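PDB 2IM5: nicotinate phosphoribosyltransferase from Porphyromonas gingivalis, which probably catalyses the ATP-driven synthesis of nicotinate ribonucleotide from nicotinate and 5-phosphoribosyl 1-diphosphate, a step in making NAD. Local coordinates for residues Glu45-Val50 with Val95-Asp100; Ala125-Leu130 with Glu343-Val348; Ala160-Phe165 with Thr332-Asp337; Glu174-Val179 with Phe192-Val197; His198-His201 with Arg206-Gly209. All coordinates share one frame; numbering follows the deposited sequence.

Contact 1: Glu45-Val50 with Val95-Asp100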
# COMPACT_ATOMS: atom_id res chain seq x y z
N GLU A 45 11.35 24.74 9.65
CA GLU A 45 11.11 24.26 11.00
C GLU A 45 10.27 23.00 10.97
O GLU A 45 10.43 22.13 11.82
CB GLU A 45 10.45 25.33 11.87
CG GLU A 45 8.95 25.48 11.72
CD GLU A 45 8.36 26.37 12.80
OE1 GLU A 45 8.49 26.03 14.01
OE2 GLU A 45 7.76 27.41 12.45
N PHE A 46 9.37 22.89 9.99
CA PHE A 46 8.56 21.68 9.87
C PHE A 46 9.51 20.56 9.43
O PHE A 46 9.46 19.45 9.95
CB PHE A 46 7.46 21.85 8.82
CG PHE A 46 6.54 20.67 8.72
CD1 PHE A 46 5.54 20.47 9.67
CD2 PHE A 46 6.69 19.73 7.70
CE1 PHE A 46 4.70 19.36 9.61
CE2 PHE A 46 5.85 18.61 7.63
CZ PHE A 46 4.86 18.43 8.60
N ALA A 47 10.37 20.87 8.46
CA ALA A 47 11.33 19.89 7.96
C ALA A 47 12.15 19.37 9.13
O ALA A 47 12.47 18.18 9.20
CB ALA A 47 12.25 20.54 6.93
N GLU A 48 12.49 20.26 10.05
CA GLU A 48 13.28 19.87 11.21
C GLU A 48 12.46 18.95 12.13
O GLU A 48 13.00 18.04 12.76
CB GLU A 48 13.74 21.11 11.97
CG GLU A 48 14.75 20.81 13.06
CD GLU A 48 15.88 19.92 12.57
OE1 GLU A 48 16.47 20.23 11.51
OE2 GLU A 48 16.19 18.92 13.25
N LEU A 49 11.16 19.19 12.21
CA LEU A 49 10.30 18.35 13.03
C LEU A 49 10.29 16.94 12.43
O LEU A 49 10.30 15.95 13.14
CB LEU A 49 8.87 18.90 13.05
CG LEU A 49 8.65 20.22 13.79
CD1 LEU A 49 7.20 20.63 13.66
CD2 LEU A 49 9.03 20.05 15.25
N VAL A 50 10.28 16.87 11.10
CA VAL A 50 10.27 15.59 10.41
C VAL A 50 11.58 14.86 10.67
O VAL A 50 11.57 13.67 10.99
CB VAL A 50 10.09 15.78 8.89
CG1 VAL A 50 10.23 14.44 8.18
CG2 VAL A 50 8.72 16.39 8.62
N VAL A 95 17.94 8.49 5.02
CA VAL A 95 16.91 9.48 4.71
C VAL A 95 17.40 10.92 4.71
O VAL A 95 18.06 11.36 5.65
CB VAL A 95 15.76 9.37 5.73
CG1 VAL A 95 14.63 10.31 5.35
CG2 VAL A 95 15.26 7.94 5.80
N THR A 96 17.05 11.67 3.66
CA THR A 96 17.43 13.08 3.56
C THR A 96 16.18 13.94 3.41
O THR A 96 15.40 13.77 2.48
CB THR A 96 18.35 13.34 2.34
OG1 THR A 96 19.55 12.57 2.47
CG2 THR A 96 18.72 14.83 2.26
N VAL A 97 16.01 14.88 4.34
CA VAL A 97 14.85 15.77 4.32
C VAL A 97 15.30 17.19 4.02
O VAL A 97 16.33 17.66 4.52
CB VAL A 97 14.14 15.78 5.68
CG1 VAL A 97 12.92 16.70 5.63
CG2 VAL A 97 13.73 14.37 6.07
N SER A 98 14.54 17.89 3.19
CA SER A 98 14.86 19.26 2.85
C SER A 98 13.70 19.97 2.18
O SER A 98 12.72 19.34 1.77
CB SER A 98 16.07 19.31 1.93
OG SER A 98 15.78 18.69 0.70
N ILE A 99 13.82 21.29 2.07
CA ILE A 99 12.82 22.10 1.40
C ILE A 99 13.48 22.41 0.07
O ILE A 99 14.57 22.97 0.06
CB ILE A 99 12.56 23.42 2.16
CG1 ILE A 99 12.17 23.12 3.62
CG2 ILE A 99 11.46 24.22 1.47
CD1 ILE A 99 10.90 22.30 3.76
N ASP A 100 12.85 22.04 -1.04
CA ASP A 100 13.46 22.28 -2.34
C ASP A 100 13.45 23.75 -2.76
O ASP A 100 12.97 24.61 -2.01
CB ASP A 100 12.80 21.43 -3.44
CG ASP A 100 11.32 21.75 -3.63
OD1 ASP A 100 10.94 22.92 -3.42
OD2 ASP A 100 10.56 20.84 -4.00
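Val97 is the first residue of 95-100 to touch the helical segment 45-50, and both of its methyls are used. CG1 stands anti to the backbone N (chi1 -179°). Val97 CG1 meets Ala47 twice, 3.9 Å from Ala47 O and 4.1 Å from Ala47 CB. CG2 leans to the other side and reaches Val50, with Val97 CG2 and Val50 CG1 4.1 Å apart. The two valines thus touch by one branch each. The carbonyl of Val97 also receives a weak hydrogen bond from Arg51, the helix residue just after Val50. Ser98 turns away from the helix, and its backbone pairs with Asp106 in the neighbouring strand. Ile99 comes back by a bend in its chain. Its CD1 swings in over the small side chain of Ala47, with Ile99 CD1 and Ala47 CB 3.9 Å apart. Ala47 is therefore met by Val97 and Ile99, which are two positions apart in the strand with Ser98 between them. No hydrogen bond joins the two segments; the contact is apolar. The short axes approach to 8.1 Å and run nearly antiparallel, at 166°. This is helix-on-sheet packing in the N-terminal domain: helix 44-56 lies against strand 95-99, an outermost strand of an antiparallel sheet.

Contact 2: Ala125-Leu130 with Glu343-Val348; sequences AVISEL and EPLNIV
Ser128 OG is held by two hydrogen bonds, one given and one received. It gives a hydrogen bond to the backbone O of Arg170 and receives one from water 1, at 2.8 Å from Ser128 OG. The same water accepts from Leu345 N at 3.1 Å. The water thus links the buried hydroxyl, which also bonds to Arg170 O, to a backbone N-H, and this is the polar link between 125-130 and 343-348. The hydroxyl lies anti to the backbone N of Ser128 (chi1 -178°), which carries it outward from the helix to the water. The rest of the contact is apolar. Leu345 points at the helix and lays one methyl on its backbone, with Leu345 CD1 4.0 Å from Ser128 CA. Leu345 CD1 is also 4.4 Å from Ile127 CG2. Ile127 CG2 also meets Ile347, whose CD1 lies 4.1 Å away. Ile347 reaches this far because its chain is extended beyond CG1, although CG1 itself is wedged between the backbone N and the carbonyl carbon (chi1 54°). The two isoleucines also share Phe34 of strand 29-36 as a neighbour. Leu345 is further backed by Tyr131 and Tyr132 of the helix. The segments belong to distant parts of the sequence. Helix 120-134 comes from the N-terminal region, while 343-348 leads into strand 347-355, which returns to the antiparallel sheet beside strand 29-36. The contact is a helix packed on that sheet where late sequence completes the N-terminal domain.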
# COMPACT_ATOMS: atom_id res chain seq x y z
N ALA A 125 2.95 8.55 7.51
CA ALA A 125 2.08 8.65 8.68
C ALA A 125 2.61 9.74 9.61
O ALA A 125 1.84 10.46 10.24
CB ALA A 125 2.02 7.32 9.42
N VAL A 126 3.93 9.83 9.71
CA VAL A 126 4.56 10.83 10.57
C VAL A 126 4.31 12.24 10.02
O VAL A 126 3.94 13.14 10.77
CB VAL A 126 6.08 10.61 10.67
CG1 VAL A 126 6.78 11.86 11.20
CG2 VAL A 126 6.35 9.44 11.60
N ILE A 127 4.50 12.41 8.72
CA ILE A 127 4.27 13.71 8.10
C ILE A 127 2.82 14.14 8.28
O ILE A 127 2.54 15.29 8.62
CB ILE A 127 4.62 13.68 6.60
CG1 ILE A 127 6.14 13.58 6.43
CG2 ILE A 127 4.06 14.90 5.89
CD1 ILE A 127 6.58 13.45 5.00
N SER A 128 1.91 13.21 8.07
CA SER A 128 0.49 13.50 8.20
C SER A 128 0.15 13.94 9.63
O SER A 128 -0.45 14.99 9.83
CB SER A 128 -0.34 12.28 7.82
OG SER A 128 -1.72 12.57 7.90
N GLU A 129 0.55 13.15 10.62
CA GLU A 129 0.25 13.49 12.01
C GLU A 129 0.92 14.80 12.43
O GLU A 129 0.29 15.64 13.07
CB GLU A 129 0.67 12.34 12.95
CG GLU A 129 0.33 12.61 14.41
CD GLU A 129 0.20 11.35 15.25
OE1 GLU A 129 0.07 11.47 16.49
OE2 GLU A 129 0.20 10.23 14.67
N LEU A 130 2.19 14.98 12.06
CA LEU A 130 2.93 16.20 12.39
C LEU A 130 2.25 17.41 11.79
O LEU A 130 2.18 18.45 12.42
CB LEU A 130 4.35 16.16 11.85
CG LEU A 130 5.47 15.45 12.61
CD1 LEU A 130 6.77 15.63 11.84
CD2 LEU A 130 5.60 16.03 14.02
N GLU A 343 -9.06 18.22 5.94
CA GLU A 343 -8.94 17.38 4.75
C GLU A 343 -7.62 16.61 4.72
O GLU A 343 -6.59 17.11 5.18
CB GLU A 343 -9.07 18.23 3.49
CG GLU A 343 -8.01 19.33 3.35
CD GLU A 343 -8.04 20.36 4.48
OE1 GLU A 343 -7.51 20.07 5.57
OE2 GLU A 343 -8.61 21.45 4.26
N PRO A 344 -7.64 15.38 4.19
CA PRO A 344 -6.44 14.54 4.10
C PRO A 344 -5.38 15.16 3.21
O PRO A 344 -5.70 15.87 2.26
CB PRO A 344 -6.98 13.24 3.51
CG PRO A 344 -8.41 13.21 3.97
CD PRO A 344 -8.83 14.64 3.76
N LEU A 345 -4.12 14.90 3.52
CA LEU A 345 -3.02 15.41 2.71
C LEU A 345 -2.93 14.54 1.48
O LEU A 345 -3.24 13.35 1.52
CB LEU A 345 -1.69 15.33 3.48
CG LEU A 345 -1.48 16.29 4.64
CD1 LEU A 345 -0.10 16.06 5.24
CD2 LEU A 345 -1.61 17.72 4.15
N ASN A 346 -2.51 15.13 0.36
CA ASN A 346 -2.38 14.37 -0.87
C ASN A 346 -0.91 14.06 -1.08
O ASN A 346 -0.26 14.62 -1.97
CB ASN A 346 -2.94 15.18 -2.04
CG ASN A 346 -2.94 14.39 -3.33
OD1 ASN A 346 -2.95 13.16 -3.33
ND2 ASN A 346 -2.95 15.10 -4.45
N ILE A 347 -0.39 13.16 -0.25
CA ILE A 347 1.02 12.78 -0.29
C ILE A 347 1.30 11.31 -0.59
O ILE A 347 0.52 10.42 -0.25
CB ILE A 347 1.70 13.12 1.05
CG1 ILE A 347 0.91 12.49 2.20
CG2 ILE A 347 1.78 14.63 1.22
CD1 ILE A 347 1.54 12.71 3.56
N VAL A 348 2.45 11.06 -1.22
CA VAL A 348 2.89 9.71 -1.53
C VAL A 348 4.41 9.68 -1.44
O VAL A 348 5.06 10.72 -1.38
CB VAL A 348 2.48 9.27 -2.97
CG1 VAL A 348 0.97 9.19 -3.08
CG2 VAL A 348 3.03 10.24 -4.02
O HOH W 1 -3.29 12.77 5.55

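Contact 3: Ala160-Phe165 with Thr332-Asp337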
# COMPACT_ATOMS: atom_id res chain seq x y z
N ALA A 160 -20.68 -6.26 3.36
CA ALA A 160 -19.61 -5.82 2.48
C ALA A 160 -18.26 -6.09 3.14
O ALA A 160 -17.84 -5.34 4.03
CB ALA A 160 -19.77 -4.33 2.18
N THR A 161 -17.60 -7.16 2.71
CA THR A 161 -16.28 -7.52 3.24
C THR A 161 -15.28 -6.41 2.96
O THR A 161 -15.05 -6.07 1.80
CB THR A 161 -15.76 -8.82 2.59
OG1 THR A 161 -16.68 -9.88 2.87
CG2 THR A 161 -14.39 -9.18 3.15
N PHE A 162 -14.69 -5.85 4.00
CA PHE A 162 -13.73 -4.77 3.82
C PHE A 162 -12.56 -4.83 4.79
O PHE A 162 -12.64 -5.48 5.83
CB PHE A 162 -14.44 -3.42 3.94
CG PHE A 162 -14.74 -3.01 5.36
CD1 PHE A 162 -13.90 -2.14 6.05
CD2 PHE A 162 -15.86 -3.52 6.01
CE1 PHE A 162 -14.17 -1.78 7.37
CE2 PHE A 162 -16.13 -3.17 7.33
CZ PHE A 162 -15.29 -2.30 8.01
N SER A 163 -11.49 -4.14 4.43
CA SER A 163 -10.28 -4.07 5.25
C SER A 163 -9.91 -2.60 5.40
O SER A 163 -10.23 -1.78 4.54
CB SER A 163 -9.12 -4.83 4.58
OG SER A 163 -9.36 -6.22 4.50
N ILE A 164 -9.23 -2.28 6.50
CA ILE A 164 -8.79 -0.91 6.77
C ILE A 164 -7.40 -0.69 6.17
O ILE A 164 -6.42 -1.29 6.63
CB ILE A 164 -8.74 -0.65 8.30
CG1 ILE A 164 -10.09 -1.00 8.92
CG2 ILE A 164 -8.35 0.80 8.57
CD1 ILE A 164 -10.10 -0.98 10.44
N PHE A 165 -7.32 0.16 5.15
CA PHE A 165 -6.07 0.49 4.45
C PHE A 165 -5.76 1.99 4.54
O PHE A 165 -5.28 2.56 3.56
CB PHE A 165 -6.18 0.19 2.94
CG PHE A 165 -6.26 -1.27 2.58
CD1 PHE A 165 -6.10 -2.27 3.53
CD2 PHE A 165 -6.46 -1.64 1.25
CE1 PHE A 165 -6.13 -3.62 3.17
CE2 PHE A 165 -6.51 -2.98 0.87
CZ PHE A 165 -6.34 -3.97 1.83
N THR A 332 -8.53 6.44 3.62
CA THR A 332 -8.71 7.76 4.19
C THR A 332 -10.13 8.09 4.68
O THR A 332 -10.29 8.85 5.63
CB THR A 332 -8.22 8.85 3.21
OG1 THR A 332 -7.93 10.05 3.93
CG2 THR A 332 -9.27 9.14 2.15
N ASN A 333 -11.15 7.53 4.04
CA ASN A 333 -12.52 7.79 4.47
C ASN A 333 -12.73 7.34 5.92
O ASN A 333 -13.59 7.87 6.62
CB ASN A 333 -13.53 7.07 3.58
CG ASN A 333 -14.95 7.18 4.10
OD1 ASN A 333 -15.36 6.44 4.99
ND2 ASN A 333 -15.71 8.12 3.54
N LEU A 334 -11.93 6.38 6.36
CA LEU A 334 -12.03 5.87 7.72
C LEU A 334 -11.02 6.48 8.68
O LEU A 334 -11.37 6.85 9.80
CB LEU A 334 -11.85 4.34 7.73
CG LEU A 334 -12.86 3.47 6.97
CD1 LEU A 334 -12.47 2.01 7.06
CD2 LEU A 334 -14.25 3.68 7.56
N THR A 335 -9.77 6.61 8.24
CA THR A 335 -8.71 7.12 9.11
C THR A 335 -8.50 8.63 9.13
O THR A 335 -7.72 9.13 9.93
CB THR A 335 -7.38 6.46 8.76
OG1 THR A 335 -6.99 6.87 7.44
CG2 THR A 335 -7.51 4.93 8.79
N ASN A 336 -9.17 9.35 8.24
CA ASN A 336 -9.02 10.79 8.23
C ASN A 336 -10.34 11.44 7.81
O ASN A 336 -10.47 11.94 6.70
CB ASN A 336 -7.91 11.22 7.28
CG ASN A 336 -7.39 12.61 7.60
OD1 ASN A 336 -8.14 13.47 8.08
ND2 ASN A 336 -6.10 12.84 7.33
N ASP A 337 -11.30 11.40 8.73
CA ASP A 337 -12.63 11.97 8.52
C ASP A 337 -13.04 12.48 9.90
O ASP A 337 -14.05 12.07 10.48
CB ASP A 337 -13.58 10.87 8.02
CG ASP A 337 -14.99 11.37 7.79
OD1 ASP A 337 -15.17 12.58 7.55
OD2 ASP A 337 -15.93 10.53 7.82
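Leu334 packs against Phe162 and Ile164 with a single methyl, and this is the tight part of the contact. Leu334 CD1 is 4.2 Å from Phe162 CE1. Leu334 CD1 is also 4.3 Å from Ile164 CG1. The methyl approaches the Phe162 ring obliquely. The ring is set there by its first torsion, which puts CG between the backbone N and the carbonyl carbon (chi1 77°). At another place on the rim of this ring, in its plane, sits the carbonyl oxygen of Ala160. A second point of touch joins Ile164 to Thr335, where Ile164 CG2 and Thr335 CG2 lie 4.2 Å apart. Thr335 thus offers its methyl to the strand, while its hydroxyl bonds to the carbonyl of Gly166. The other side of the contact is looser. Phe165 and Thr332 are both partly exposed, and both turn away from the opposite segment. The nearest approach of the Phe165 side chain is Phe165 CB to Thr332 N, 6.7 Å, and it leans instead on Ser195 and Ser208. No hydrogen bond crosses between the segments, so the tight part rests on apolar packing alone. Such helix-on-strand packing is consistent with the TIM-barrel-like fold of this family. Strand 162-164 lies in the parallel sheet between strands 191-194 and 325-330. The short helix 332-335 directly follows strand 325-330 and packs by Leu334 and Thr335 on Phe162 and Ile164 of strand 162-164. Helix 173-186 closes the packing through Leu183, which touches both Ile164 and Leu334. Helix 141-157 adds Met155 on Phe162 and Lys151 on Leu334.

Contact 4: Glu174-Val179 with Phe192-Val197; sequences EVEDRV and FGTSNV
Glu176 holds its side chain fully extended, with CG anti to the backbone N (chi1 175°), and so reaches from its helix to Asn196. Asn196 has its own CG anti to its backbone N, which brings the amide to the carboxylate. Asn196 ND2 donates to Glu176 OE1 at 3.0 Å. The bond is weak, with an N-H...O angle of 134°. The carboxylate and amide planes are strongly turned against each other, by 76°. Both groups have stronger partners elsewhere: Glu176 OE1 forms a salt bridge with Arg170, and Asn196 ND2 donates to Asp9. The other carboxylate oxygen, OE2, works through water. Water 2 donates to Glu176 OE2 at 3.0 Å and also bonds to Thr194 OG1, at 2.6 Å. Water 3 spans the same two atoms, but its short distance to OE2 makes its exact place doubtful. Direct touch between Glu176 and Thr194 is slight. Thr194 OG1 has a further task, since it accepts from Asn196 N at 3.1 Å and closes an ST turn. That turn holds Asn196 at the N-cap of the next helix, where its OD1 accepts from Leu199 N. A buried polar network thus joins a carboxylate, an amide, a hydroxyl and ordered water. In the fold, it lies within the beta-alpha-beta unit of strand 162-164, helix 173-186 and strand 191-194. It joins the first part of that helix to the C-terminal end of strand 191-194, just where helix 197-203 begins.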
# COMPACT_ATOMS: atom_id res chain seq x y z
N GLU A 174 -3.71 7.80 17.00
CA GLU A 174 -4.82 7.79 17.94
C GLU A 174 -6.16 7.67 17.22
O GLU A 174 -7.03 6.91 17.63
CB GLU A 174 -4.78 9.05 18.79
CG GLU A 174 -5.88 9.16 19.82
CD GLU A 174 -5.65 10.31 20.76
OE1 GLU A 174 -5.38 11.44 20.28
OE2 GLU A 174 -5.72 10.09 21.99
N VAL A 175 -6.32 8.42 16.13
CA VAL A 175 -7.56 8.34 15.37
C VAL A 175 -7.72 6.96 14.70
O VAL A 175 -8.79 6.36 14.77
CB VAL A 175 -7.64 9.45 14.31
CG1 VAL A 175 -8.78 9.18 13.35
CG2 VAL A 175 -7.82 10.81 14.99
N GLU A 176 -6.66 6.47 14.05
CA GLU A 176 -6.75 5.16 13.40
C GLU A 176 -7.02 4.07 14.44
O GLU A 176 -7.79 3.15 14.19
CB GLU A 176 -5.47 4.81 12.62
CG GLU A 176 -5.51 3.38 12.04
CD GLU A 176 -4.30 2.98 11.18
OE1 GLU A 176 -3.19 3.55 11.34
OE2 GLU A 176 -4.46 2.05 10.35
N ASP A 177 -6.38 4.20 15.60
CA ASP A 177 -6.54 3.23 16.67
C ASP A 177 -8.00 3.15 17.13
O ASP A 177 -8.58 2.07 17.20
CB ASP A 177 -5.66 3.62 17.86
CG ASP A 177 -5.57 2.53 18.92
OD1 ASP A 177 -6.51 1.72 19.03
OD2 ASP A 177 -4.57 2.50 19.65
N ARG A 178 -8.58 4.30 17.45
CA ARG A 178 -9.97 4.35 17.91
C ARG A 178 -10.95 3.92 16.82
O ARG A 178 -11.91 3.20 17.09
CB ARG A 178 -10.32 5.75 18.41
CG ARG A 178 -11.74 5.89 18.94
CD ARG A 178 -12.07 4.79 19.95
NE ARG A 178 -13.47 4.84 20.36
CZ ARG A 178 -14.09 3.86 21.03
NH1 ARG A 178 -13.43 2.76 21.36
NH2 ARG A 178 -15.37 3.99 21.36
N VAL A 179 -10.71 4.36 15.59
CA VAL A 179 -11.58 4.00 14.47
C VAL A 179 -11.59 2.48 14.27
O VAL A 179 -12.64 1.89 14.01
CB VAL A 179 -11.12 4.68 13.16
CG1 VAL A 179 -11.81 4.04 11.95
CG2 VAL A 179 -11.46 6.18 13.20
N PHE A 192 -12.90 -7.57 7.52
CA PHE A 192 -11.96 -8.66 7.28
C PHE A 192 -10.72 -8.50 8.15
O PHE A 192 -10.27 -9.45 8.81
CB PHE A 192 -11.55 -8.69 5.81
CG PHE A 192 -10.57 -9.78 5.49
CD1 PHE A 192 -10.98 -11.11 5.43
CD2 PHE A 192 -9.22 -9.49 5.31
CE1 PHE A 192 -10.06 -12.13 5.19
CE2 PHE A 192 -8.29 -10.50 5.08
CZ PHE A 192 -8.72 -11.83 5.02
N GLY A 193 -10.15 -7.30 8.15
CA GLY A 193 -8.96 -7.06 8.94
C GLY A 193 -8.38 -5.69 8.65
O GLY A 193 -9.07 -4.83 8.10
N THR A 194 -7.12 -5.48 9.01
CA THR A 194 -6.46 -4.20 8.77
C THR A 194 -5.06 -4.39 8.22
O THR A 194 -4.40 -5.41 8.46
CB THR A 194 -6.36 -3.38 10.06
OG1 THR A 194 -5.67 -2.15 9.79
CG2 THR A 194 -5.59 -4.15 11.12
N SER A 195 -4.60 -3.39 7.48
CA SER A 195 -3.29 -3.42 6.88
C SER A 195 -2.24 -3.06 7.93
O SER A 195 -1.08 -3.48 7.82
CB SER A 195 -3.23 -2.45 5.71
OG SER A 195 -1.97 -2.49 5.08
N ASN A 196 -2.65 -2.30 8.94
CA ASN A 196 -1.76 -1.89 10.02
C ASN A 196 -1.47 -3.08 10.93
O ASN A 196 -2.32 -3.48 11.74
CB ASN A 196 -2.40 -0.76 10.83
CG ASN A 196 -1.44 -0.13 11.81
OD1 ASN A 196 -0.77 -0.83 12.58
ND2 ASN A 196 -1.36 1.19 11.79
N VAL A 197 -0.27 -3.64 10.81
CA VAL A 197 0.10 -4.82 11.60
C VAL A 197 0.03 -4.60 13.11
O VAL A 197 -0.42 -5.47 13.85
CB VAL A 197 1.51 -5.32 11.21
CG1 VAL A 197 1.82 -6.64 11.91
CG2 VAL A 197 1.58 -5.48 9.69
O HOH W 2 -6.05 -0.19 11.43
O HOH W 3 -4.83 0.58 8.36

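Contact 5: His198-His201 with Arg206-Gly209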
# COMPACT_ATOMS: atom_id res chain seq x y z
N HIS A 198 0.46 -3.42 13.55
CA HIS A 198 0.43 -3.07 14.96
C HIS A 198 -0.99 -3.07 15.53
O HIS A 198 -1.25 -3.64 16.60
CB HIS A 198 1.05 -1.69 15.19
CG HIS A 198 0.70 -1.07 16.50
ND1 HIS A 198 1.00 -1.67 17.71
CD2 HIS A 198 0.07 0.08 16.81
CE1 HIS A 198 0.57 -0.91 18.70
NE2 HIS A 198 -0.00 0.16 18.18
N LEU A 199 -1.91 -2.42 14.83
CA LEU A 199 -3.29 -2.35 15.29
C LEU A 199 -4.01 -3.70 15.16
O LEU A 199 -4.98 -3.96 15.87
CB LEU A 199 -4.04 -1.25 14.55
CG LEU A 199 -3.51 0.16 14.91
CD1 LEU A 199 -4.31 1.22 14.17
CD2 LEU A 199 -3.61 0.37 16.43
N ALA A 200 -3.54 -4.55 14.25
CA ALA A 200 -4.15 -5.86 14.09
C ALA A 200 -3.75 -6.67 15.32
O ALA A 200 -4.54 -7.44 15.86
CB ALA A 200 -3.62 -6.53 12.83
N HIS A 201 -2.52 -6.46 15.76
CA HIS A 201 -1.99 -7.14 16.93
C HIS A 201 -2.76 -6.66 18.16
O HIS A 201 -3.29 -7.45 18.93
CB HIS A 201 -0.51 -6.81 17.10
CG HIS A 201 0.10 -7.36 18.36
ND1 HIS A 201 1.24 -6.84 18.92
CD2 HIS A 201 -0.26 -8.41 19.14
CE1 HIS A 201 1.56 -7.53 20.00
NE2 HIS A 201 0.66 -8.49 20.16
N ARG A 206 -7.23 -9.75 11.88
CA ARG A 206 -6.39 -10.36 10.86
C ARG A 206 -5.66 -9.22 10.14
O ARG A 206 -6.17 -8.10 10.08
CB ARG A 206 -7.23 -11.10 9.81
CG ARG A 206 -7.87 -12.40 10.26
CD ARG A 206 -8.56 -13.08 9.08
NE ARG A 206 -9.77 -12.39 8.67
CZ ARG A 206 -10.97 -12.59 9.19
NH1 ARG A 206 -11.14 -13.49 10.15
NH2 ARG A 206 -12.02 -11.90 8.77
N VAL A 207 -4.46 -9.50 9.62
CA VAL A 207 -3.75 -8.47 8.87
C VAL A 207 -4.27 -8.65 7.45
O VAL A 207 -4.64 -9.75 7.06
CB VAL A 207 -2.22 -8.66 8.89
CG1 VAL A 207 -1.69 -8.41 10.29
CG2 VAL A 207 -1.85 -10.06 8.42
N SER A 208 -4.31 -7.57 6.68
CA SER A 208 -4.82 -7.64 5.32
C SER A 208 -4.02 -6.76 4.38
O SER A 208 -3.67 -5.63 4.73
CB SER A 208 -6.30 -7.22 5.33
OG SER A 208 -6.82 -7.11 4.02
N GLY A 209 -3.74 -7.27 3.19
CA GLY A 209 -2.99 -6.49 2.22
C GLY A 209 -2.58 -7.30 1.00
O GLY A 209 -2.77 -8.52 0.96
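Ala200 meets one flat group of 206-209, the peptide after Arg206, with Ala200 CB 4.1 Å from Arg206 O. The larger flat side chains take no part across the contact. The ring of His201 stacks on Phe69, and the guanidinium of Arg206 makes a cation-pi contact with Phe192. The main touch is between methyls: Ala200 CB and Val207 CG1 are 3.7 Å apart. Val207 CG1 stands beside its own backbone N (chi1 -68°), and it is this branch, not CG2, that meets Ala200. The small side chain of Ala200 lets the helix come close, so that Ala200 CA and Val207 CA are 5.8 Å apart. Val207 also touches Leu74 and Tyr76, and Ala200 also leans on Thr194. Helix 197-203 is thus laid against strand 206-207, an outermost strand of the parallel sheet as counted within this chain, in a short beta-alpha-beta crossover from strand 191-194. No hydrogen bond joins the two segments. The chemistry implies two kinds of attachment: backbone hydrogen bonds to Thr194 join 206-208 to the sheet, while apolar packing without directional bonds seats the helix on it.

From the N terminus, contact 1 closes first, tying helix 44-56 to strand 95-99 within the N-terminal domain. Contact 2 opens after it, on helix 120-134, and closes only at 343-348. The two touch through Phe46, Leu49 and Val50 against 125-130. The long loop of contact 2 encloses the other three. Contact 3 opens at 160-165, closes at 332-337 and is nested within it; Pro344 packs on Thr332 and Asn336 between them. Contacts 4 and 5 lie inside contact 3, one after the other, and none of the loops cross. Contacts 3, 4 and 5 all reach the parallel sheet, through neighbouring strands 162-164, 191-194 and 206-207. Contacts 1 and 2 reach the antiparallel sheet.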